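Local coordinates for protein exotoxin 6 (Staphylococcus aureus subsp. aureus Mu50, PDB 4ZYS) that is a secreted staphylococcal superantigen-like toxin, built from an OB-fold and a beta-grasp domain, that probably binds sugars, at residues 135-140 and 155-160. Numbering follows the deposited sequence.
Sequences YRLRER and GQITIT
L137 presents its CD1 methyl to the CG2 branch of I157, 3.8 Å away, and the same methyl comes within 4.3 Å of I159 CD1, so one leucine branch touches two residues that point to the same side of strand 155-161. The second branch of I157 works differently: its CD1 lies 4.2 Å from L137 CB and 4.0 Å from R138 CG, so this methyl touches two consecutive residues of the helix. With I157 CG1 anti to the carbonyl carbon (chi1 -66°) and CG2 therefore anti to the backbone N, one arm of the isoleucine serves the leucine methyl while the other reaches the helix surface. R138 contributes aliphatic carbon here. Its chain, extended from CG to NE, carries the guanidinium past the isoleucine to polar partners: NE forms a salt bridge with D134, and NH1 is hydrogen-bonded to Y148 OH and Q173 O, which should fix the rotation of this buried group. The interface is purely apolar and modest, 149 Å² summed over both sides, with the axes 10.5 Å apart and the N-to-C directions of the two short segments 130° apart, the separation of a helix laid across a sheet. Such packing is characteristic of the beta-grasp domain: helix 130-145 covers one face of the mixed sheet, where L137 also meets L107 of strand 106-111 and I192 of strand 189-196, while I157 packs beside V194 of strand 189-196 and I169 of strand 166-170.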
ATOM      1  N   TYR A 135       0.000   2.530   3.194  1.00 15.44           N
ATOM      2  CA  TYR A 135       1.120   3.406   3.466  1.00 16.35           C
ATOM      3  C   TYR A 135       0.720   4.877   3.459  1.00 21.61           C
ATOM      4  O   TYR A 135       1.087   5.602   4.384  1.00 22.16           O
ATOM      5  CB  TYR A 135       2.263   3.173   2.461  1.00 17.27           C
ATOM      6  CG  TYR A 135       3.481   4.020   2.769  1.00 17.76           C
ATOM      7  CD1 TYR A 135       3.588   5.318   2.290  1.00 19.86           C
ATOM      8  CD2 TYR A 135       4.535   3.511   3.514  1.00 18.57           C
ATOM      9  CE1 TYR A 135       4.697   6.108   2.582  1.00 23.25           C
ATOM     10  CE2 TYR A 135       5.650   4.294   3.819  1.00 19.95           C
ATOM     11  CZ  TYR A 135       5.729   5.591   3.342  1.00 29.79           C
ATOM     12  OH  TYR A 135       6.810   6.387   3.616  1.00 32.89           O
ATOM     13  N   ARG A 136       0.053   5.329   2.384  1.00 18.92           N
ATOM     14  CA  ARG A 136      -0.300   6.741   2.203  1.00 19.59           C
ATOM     15  C   ARG A 136      -1.313   7.226   3.253  1.00 25.87           C
ATOM     16  O   ARG A 136      -1.238   8.383   3.680  1.00 26.71           O
ATOM     17  CB  ARG A 136      -0.827   7.004   0.783  1.00 17.52           C
ATOM     18  CG  ARG A 136       0.214   6.787  -0.323  1.00 21.18           C
ATOM     19  CD  ARG A 136       1.346   7.819  -0.239  1.00 19.41           C
ATOM     20  NE  ARG A 136       2.246   7.738  -1.385  1.00 13.16           N
ATOM     21  CZ  ARG A 136       3.484   8.210  -1.393  1.00 28.78           C
ATOM     22  NH1 ARG A 136       4.004   8.755  -0.299  1.00 26.78           N
ATOM     23  NH2 ARG A 136       4.221   8.117  -2.480  1.00 18.76           N
ATOM     24  N   LEU A 137      -2.229   6.362   3.692  1.00 20.71           N
ATOM     25  CA  LEU A 137      -3.194   6.794   4.701  1.00 20.01           C
ATOM     26  C   LEU A 137      -2.516   6.868   6.095  1.00 25.71           C
ATOM     27  O   LEU A 137      -2.751   7.811   6.847  1.00 26.82           O
ATOM     28  CB  LEU A 137      -4.434   5.891   4.708  1.00 18.78           C
ATOM     29  CG  LEU A 137      -5.337   6.012   3.444  1.00 20.23           C
ATOM     30  CD1 LEU A 137      -6.259   4.816   3.316  1.00 20.53           C
ATOM     31  CD2 LEU A 137      -6.095   7.318   3.408  1.00 15.56           C
ATOM     32  N   ARG A 138      -1.631   5.919   6.390  1.00 21.16           N
ATOM     33  CA  ARG A 138      -0.880   5.909   7.642  1.00 21.29           C
ATOM     34  C   ARG A 138       0.093   7.097   7.665  1.00 24.65           C
ATOM     35  O   ARG A 138       0.221   7.704   8.708  1.00 25.45           O
ATOM     36  CB  ARG A 138      -0.155   4.554   7.846  1.00 19.73           C
ATOM     37  CG  ARG A 138      -1.134   3.386   8.113  1.00 14.73           C
ATOM     38  CD  ARG A 138      -0.458   2.249   8.832  1.00 17.90           C
ATOM     39  NE  ARG A 138      -1.098   0.961   8.542  1.00 15.07           N
ATOM     40  CZ  ARG A 138      -1.074  -0.099   9.347  1.00 22.12           C
ATOM     41  NH1 ARG A 138      -0.478  -0.030  10.529  1.00 12.98           N
ATOM     42  NH2 ARG A 138      -1.643  -1.235   8.975  1.00 10.13           N
ATOM     43  N   GLU A 139       0.685   7.479   6.516  1.00 21.59           N
ATOM     44  CA  GLU A 139       1.592   8.636   6.354  1.00 23.69           C
ATOM     45  C   GLU A 139       0.901   9.953   6.740  1.00 27.96           C
ATOM     46  O   GLU A 139       1.483  10.754   7.465  1.00 28.16           O
ATOM     47  CB  GLU A 139       2.087   8.716   4.897  1.00 25.50           C
ATOM     48  CG  GLU A 139       3.058   9.851   4.606  1.00 37.96           C
ATOM     49  CD  GLU A 139       3.579   9.851   3.185  1.00 56.61           C
ATOM     50  OE1 GLU A 139       2.771   9.618   2.255  1.00 42.61           O
ATOM     51  OE2 GLU A 139       4.795  10.087   3.002  1.00 51.38           O
ATOM     52  N   ARG A 140      -0.332  10.150   6.263  1.00 24.76           N
ATOM     53  CA  ARG A 140      -1.191  11.306   6.535  1.00 25.82           C
ATOM     54  C   ARG A 140      -1.542  11.344   8.045  1.00 31.63           C
ATOM     55  O   ARG A 140      -1.385  12.385   8.672  1.00 33.68           O
ATOM     56  CB  ARG A 140      -2.444  11.178   5.642  1.00 25.73           C
ATOM     57  CG  ARG A 140      -3.489  12.285   5.713  1.00 38.27           C
ATOM     58  CD  ARG A 140      -3.215  13.492   4.845  1.00 36.85           C
ATOM     59  NE  ARG A 140      -3.011  13.215   3.414  1.00 20.49           N
ATOM     60  CZ  ARG A 140      -3.921  13.406   2.468  1.00 24.04           C
ATOM     61  NH1 ARG A 140      -5.143  13.815   2.783  1.00 20.64           N
ATOM     62  NH2 ARG A 140      -3.615  13.197   1.198  1.00 13.59           N
ATOM     63  N   GLY A 155      -6.404   1.576  16.293  1.00 23.61           N
ATOM     64  CA  GLY A 155      -7.447   2.048  15.394  1.00 21.79           C
ATOM     65  C   GLY A 155      -7.592   1.232  14.133  1.00 26.01           C
ATOM     66  O   GLY A 155      -7.019   0.146  13.993  1.00 23.77           O
ATOM     67  N   GLN A 156      -8.322   1.797  13.180  1.00 25.25           N
ATOM     68  CA  GLN A 156      -8.682   1.125  11.944  1.00 24.78           C
ATOM     69  C   GLN A 156      -8.778   2.062  10.763  1.00 26.53           C
ATOM     70  O   GLN A 156      -9.212   3.218  10.898  1.00 25.28           O
ATOM     71  CB  GLN A 156     -10.082   0.513  12.162  1.00 27.48           C
ATOM     72  CG  GLN A 156     -10.380  -0.747  11.386  1.00 46.98           C
ATOM     73  CD  GLN A 156     -11.767  -1.255  11.686  1.00 60.92           C
ATOM     74  OE1 GLN A 156     -12.715  -1.034  10.921  1.00 52.54           O
ATOM     75  NE2 GLN A 156     -11.914  -1.974  12.790  1.00 56.11           N
ATOM     76  N   ILE A 157      -8.458   1.522   9.582  1.00 21.03           N
ATOM     77  CA  ILE A 157      -8.701   2.146   8.290  1.00 18.85           C
ATOM     78  C   ILE A 157      -9.899   1.401   7.679  1.00 21.77           C
ATOM     79  O   ILE A 157      -9.864   0.179   7.646  1.00 22.35           O
ATOM     80  CB  ILE A 157      -7.480   2.162   7.332  1.00 20.13           C
ATOM     81  CG1 ILE A 157      -6.360   3.048   7.857  1.00 19.19           C
ATOM     82  CG2 ILE A 157      -7.901   2.596   5.910  1.00 19.70           C
ATOM     83  CD1 ILE A 157      -4.976   2.667   7.288  1.00 22.16           C
ATOM     84  N   THR A 158     -10.936   2.114   7.191  1.00 17.28           N
ATOM     85  CA  THR A 158     -12.086   1.483   6.541  1.00 17.70           C
ATOM     86  C   THR A 158     -12.213   2.091   5.136  1.00 22.71           C
ATOM     87  O   THR A 158     -12.391   3.296   5.000  1.00 22.94           O
ATOM     88  CB  THR A 158     -13.353   1.577   7.404  1.00 22.96           C
ATOM     89  OG1 THR A 158     -13.036   1.146   8.724  1.00 22.75           O
ATOM     90  CG2 THR A 158     -14.493   0.728   6.873  1.00 19.85           C
ATOM     91  N   ILE A 159     -12.023   1.257   4.097  1.00 19.72           N
ATOM     92  CA  ILE A 159     -12.140   1.658   2.701  1.00 19.58           C
ATOM     93  C   ILE A 159     -13.478   1.100   2.197  1.00 23.68           C
ATOM     94  O   ILE A 159     -13.665  -0.114   2.154  1.00 23.68           O
ATOM     95  CB  ILE A 159     -10.897   1.244   1.848  1.00 21.73           C
ATOM     96  CG1 ILE A 159      -9.604   1.872   2.460  1.00 21.83           C
ATOM     97  CG2 ILE A 159     -11.069   1.671   0.376  1.00 19.54           C
ATOM     98  CD1 ILE A 159      -8.271   1.244   2.046  1.00 27.73           C
ATOM     99  N   THR A 160     -14.430   1.994   1.886  1.00 18.50           N
ATOM    100  CA  THR A 160     -15.748   1.579   1.421  1.00 18.31           C
ATOM    101  C   THR A 160     -15.848   1.792  -0.099  1.00 22.59           C
ATOM    102  O   THR A 160     -15.530   2.873  -0.603  1.00 22.51           O
ATOM    103  CB  THR A 160     -16.846   2.314   2.201  1.00 23.75           C
ATOM    104  OG1 THR A 160     -16.619   2.111   3.599  1.00 25.44           O
ATOM    105  CG2 THR A 160     -18.250   1.831   1.834  1.00 19.42           C
TER